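Local coordinates for arginyl-tRNA synthetase, putative (Plasmodium falciparum, PDB 5JLD), which probably joins L-arginine to its cognate tRNA at the expense of ATP, as a cytoplasmic class I aminoacyl-tRNA synthetase, at residues A38-G43 with E512-L517. Residues are numbered along the deposited sequence; the frame is centred on the assembly and turned at random.
Sequences ANLKFG and EINLGL
Where the N-terminal domain meets the anticodon-binding domain, L40 reaches from a β-hairpin loop to N514 and L517 on helix 510-520. Its two methyls divide the work. CD1 comes up against the methyl CD2 of L517 at 3.9 Å, the apolar half of the contact, while CD2 lies 3.8 Å from ND2 of N514. That second touch is van der Waals only, and no hydrogen bond links the two segments. L40 and N514 point at one another head-on, whereas L40 and L517 run side by side in opposite senses. N514 and L517 stand three residues apart on the helix, so nearly one turn separates the two spots on which the leucine rests. With CG of L40 anti to its backbone N (chi1 -165°), the isobutyl group extends away from the loop and delivers both methyls to the helix. The backbones themselves stay apart, 8.7 Å between CA of L40 and CA of N514.

The loop joins strands 35-37 and 45-47 of the antiparallel sheet in the N-terminal domain, and it is braced from within. An Asx turn forms where OD1 of N39 accepts a hydrogen bond from the backbone N of K41 at 2.8 Å, the donor tilted 22° from the carbonyl plane. The carbonyl O of N39 is gripped twice, by the N atoms of F42 and G43, which curls the chain behind L40. On the helix side, L517 is buried and extends the junction to H44 and, on strand 93-97, L97; L515 packs instead on helices 536-556 and 564-584 of the α-helical anticodon-binding domain.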
ATOM      1  N   ALA A  38     -11.100  -6.172 -20.599  1.00 48.22           N
ATOM      2  CA  ALA A  38     -10.920  -6.674 -21.947  1.00 56.71           C
ATOM      3  C   ALA A  38      -9.730  -5.953 -22.545  1.00 52.06           C
ATOM      4  O   ALA A  38      -9.279  -4.932 -22.008  1.00 49.21           O
ATOM      5  CB  ALA A  38     -12.170  -6.447 -22.783  1.00 59.66           C
ATOM      6  N   ASN A  39      -9.210  -6.505 -23.630  1.00 48.99           N
ATOM      7  CA  ASN A  39      -8.329  -5.779 -24.532  1.00 54.93           C
ATOM      8  C   ASN A  39      -9.046  -4.514 -24.979  1.00 50.49           C
ATOM      9  O   ASN A  39     -10.140  -4.587 -25.543  1.00 53.70           O
ATOM     10  CB  ASN A  39      -7.964  -6.660 -25.734  1.00 61.66           C
ATOM     11  CG  ASN A  39      -7.015  -5.979 -26.707  1.00 73.30           C
ATOM     12  OD1 ASN A  39      -7.071  -4.768 -26.920  1.00 80.30           O
ATOM     13  ND2 ASN A  39      -6.155  -6.774 -27.334  1.00 73.68           N
ATOM     14  N   LEU A  40      -8.428  -3.361 -24.749  1.00 51.52           N
ATOM     15  CA  LEU A  40      -9.085  -2.076 -24.986  1.00 59.38           C
ATOM     16  C   LEU A  40      -9.446  -1.843 -26.457  1.00 62.84           C
ATOM     17  O   LEU A  40     -10.352  -1.065 -26.770  1.00 68.07           O
ATOM     18  CB  LEU A  40      -8.199  -0.941 -24.475  1.00 66.40           C
ATOM     19  CG  LEU A  40      -8.856   0.430 -24.322  1.00 70.36           C
ATOM     20  CD1 LEU A  40      -9.989   0.386 -23.301  1.00 65.11           C
ATOM     21  CD2 LEU A  40      -7.815   1.459 -23.918  1.00 72.09           C
ATOM     22  N   LYS A  41      -8.754  -2.529 -27.361  1.00 60.56           N
ATOM     23  CA  LYS A  41      -9.057  -2.409 -28.779  1.00 64.95           C
ATOM     24  C   LYS A  41     -10.437  -2.978 -29.069  1.00 68.46           C
ATOM     25  O   LYS A  41     -11.106  -2.571 -30.023  1.00 66.07           O
ATOM     26  CB  LYS A  41      -8.001  -3.126 -29.627  1.00 69.78           C
ATOM     27  N   PHE A  42     -10.874  -3.907 -28.223  1.00 65.99           N
ATOM     28  CA  PHE A  42     -12.089  -4.657 -28.506  1.00 64.79           C
ATOM     29  C   PHE A  42     -13.190  -4.482 -27.461  1.00 65.93           C
ATOM     30  O   PHE A  42     -14.367  -4.621 -27.776  1.00 67.40           O
ATOM     31  CB  PHE A  42     -11.726  -6.127 -28.678  1.00 67.15           C
ATOM     32  CG  PHE A  42     -10.824  -6.371 -29.859  1.00 71.27           C
ATOM     33  CD1 PHE A  42     -11.346  -6.440 -31.146  1.00 69.48           C
ATOM     34  CD2 PHE A  42      -9.450  -6.481 -29.688  1.00 66.32           C
ATOM     35  CE1 PHE A  42     -10.517  -6.642 -32.241  1.00 67.34           C
ATOM     36  CE2 PHE A  42      -8.613  -6.681 -30.775  1.00 64.46           C
ATOM     37  CZ  PHE A  42      -9.153  -6.765 -32.059  1.00 66.77           C
ATOM     38  N   GLY A  43     -12.827  -4.159 -26.223  1.00 59.37           N
ATOM     39  CA  GLY A  43     -13.848  -3.881 -25.232  1.00 51.93           C
ATOM     40  C   GLY A  43     -13.322  -3.172 -24.002  1.00 51.94           C
ATOM     41  O   GLY A  43     -12.169  -2.744 -23.972  1.00 45.92           O
ATOM     42  N   GLU A 512     -11.548  10.627 -25.446  1.00 60.50           N
ATOM     43  CA  GLU A 512     -12.284  11.194 -24.319  1.00 54.92           C
ATOM     44  C   GLU A 512     -13.060  10.100 -23.609  1.00 47.51           C
ATOM     45  O   GLU A 512     -13.109  10.066 -22.383  1.00 49.38           O
ATOM     46  CB  GLU A 512     -13.218  12.304 -24.794  1.00 42.08           C
ATOM     47  CG  GLU A 512     -12.513  13.627 -25.020  1.00 47.63           C
ATOM     48  CD  GLU A 512     -13.151  14.433 -26.129  1.00 63.22           C
ATOM     49  OE1 GLU A 512     -13.832  15.434 -25.836  1.00 70.94           O
ATOM     50  OE2 GLU A 512     -12.972  14.053 -27.300  1.00 71.15           O
ATOM     51  N   ILE A 513     -13.648   9.205 -24.401  1.00 48.84           N
ATOM     52  CA  ILE A 513     -14.254   7.982 -23.888  1.00 51.00           C
ATOM     53  C   ILE A 513     -13.241   7.200 -23.063  1.00 47.03           C
ATOM     54  O   ILE A 513     -13.514   6.836 -21.925  1.00 44.97           O
ATOM     55  CB  ILE A 513     -14.785   7.066 -25.024  1.00 50.40           C
ATOM     56  CG1 ILE A 513     -16.018   7.677 -25.684  1.00 53.55           C
ATOM     57  CG2 ILE A 513     -15.145   5.694 -24.476  1.00 42.45           C
ATOM     58  CD1 ILE A 513     -17.199   7.827 -24.732  1.00 51.24           C
ATOM     59  N   ASN A 514     -12.070   6.955 -23.642  1.00 46.41           N
ATOM     60  CA  ASN A 514     -11.037   6.153 -22.973  1.00 51.03           C
ATOM     61  C   ASN A 514     -10.508   6.782 -21.669  1.00 50.40           C
ATOM     62  O   ASN A 514     -10.288   6.080 -20.655  1.00 40.30           O
ATOM     63  CB  ASN A 514      -9.872   5.906 -23.929  1.00 50.31           C
ATOM     64  CG  ASN A 514     -10.156   4.797 -24.922  1.00 49.15           C
ATOM     65  OD1 ASN A 514     -11.246   4.230 -24.933  1.00 54.79           O
ATOM     66  ND2 ASN A 514      -9.174   4.487 -25.767  1.00 45.31           N
ATOM     67  N   LEU A 515     -10.306   8.099 -21.706  1.00 45.89           N
ATOM     68  CA  LEU A 515      -9.913   8.831 -20.513  1.00 48.21           C
ATOM     69  C   LEU A 515     -10.995   8.713 -19.431  1.00 42.99           C
ATOM     70  O   LEU A 515     -10.700   8.389 -18.276  1.00 38.79           O
ATOM     71  CB  LEU A 515      -9.626  10.300 -20.856  1.00 46.34           C
ATOM     72  CG  LEU A 515      -9.234  11.176 -19.658  1.00 41.28           C
ATOM     73  CD1 LEU A 515      -8.083  10.513 -18.910  1.00 44.57           C
ATOM     74  CD2 LEU A 515      -8.841  12.570 -20.083  1.00 37.37           C
ATOM     75  N   GLY A 516     -12.249   8.951 -19.821  1.00 46.72           N
ATOM     76  CA  GLY A 516     -13.380   8.817 -18.909  1.00 41.95           C
ATOM     77  C   GLY A 516     -13.407   7.453 -18.244  1.00 46.08           C
ATOM     78  O   GLY A 516     -13.520   7.331 -17.006  1.00 53.00           O
ATOM     79  N   LEU A 517     -13.264   6.422 -19.069  1.00 41.63           N
ATOM     80  CA  LEU A 517     -13.251   5.047 -18.600  1.00 47.85           C
ATOM     81  C   LEU A 517     -12.164   4.845 -17.545  1.00 48.05           C
ATOM     82  O   LEU A 517     -12.428   4.368 -16.420  1.00 41.10           O
ATOM     83  CB  LEU A 517     -13.023   4.080 -19.765  1.00 47.02           C
ATOM     84  CG  LEU A 517     -12.772   2.623 -19.355  1.00 41.00           C
ATOM     85  CD1 LEU A 517     -13.987   2.074 -18.631  1.00 41.25           C
ATOM     86  CD2 LEU A 517     -12.415   1.733 -20.557  1.00 36.83           C
TER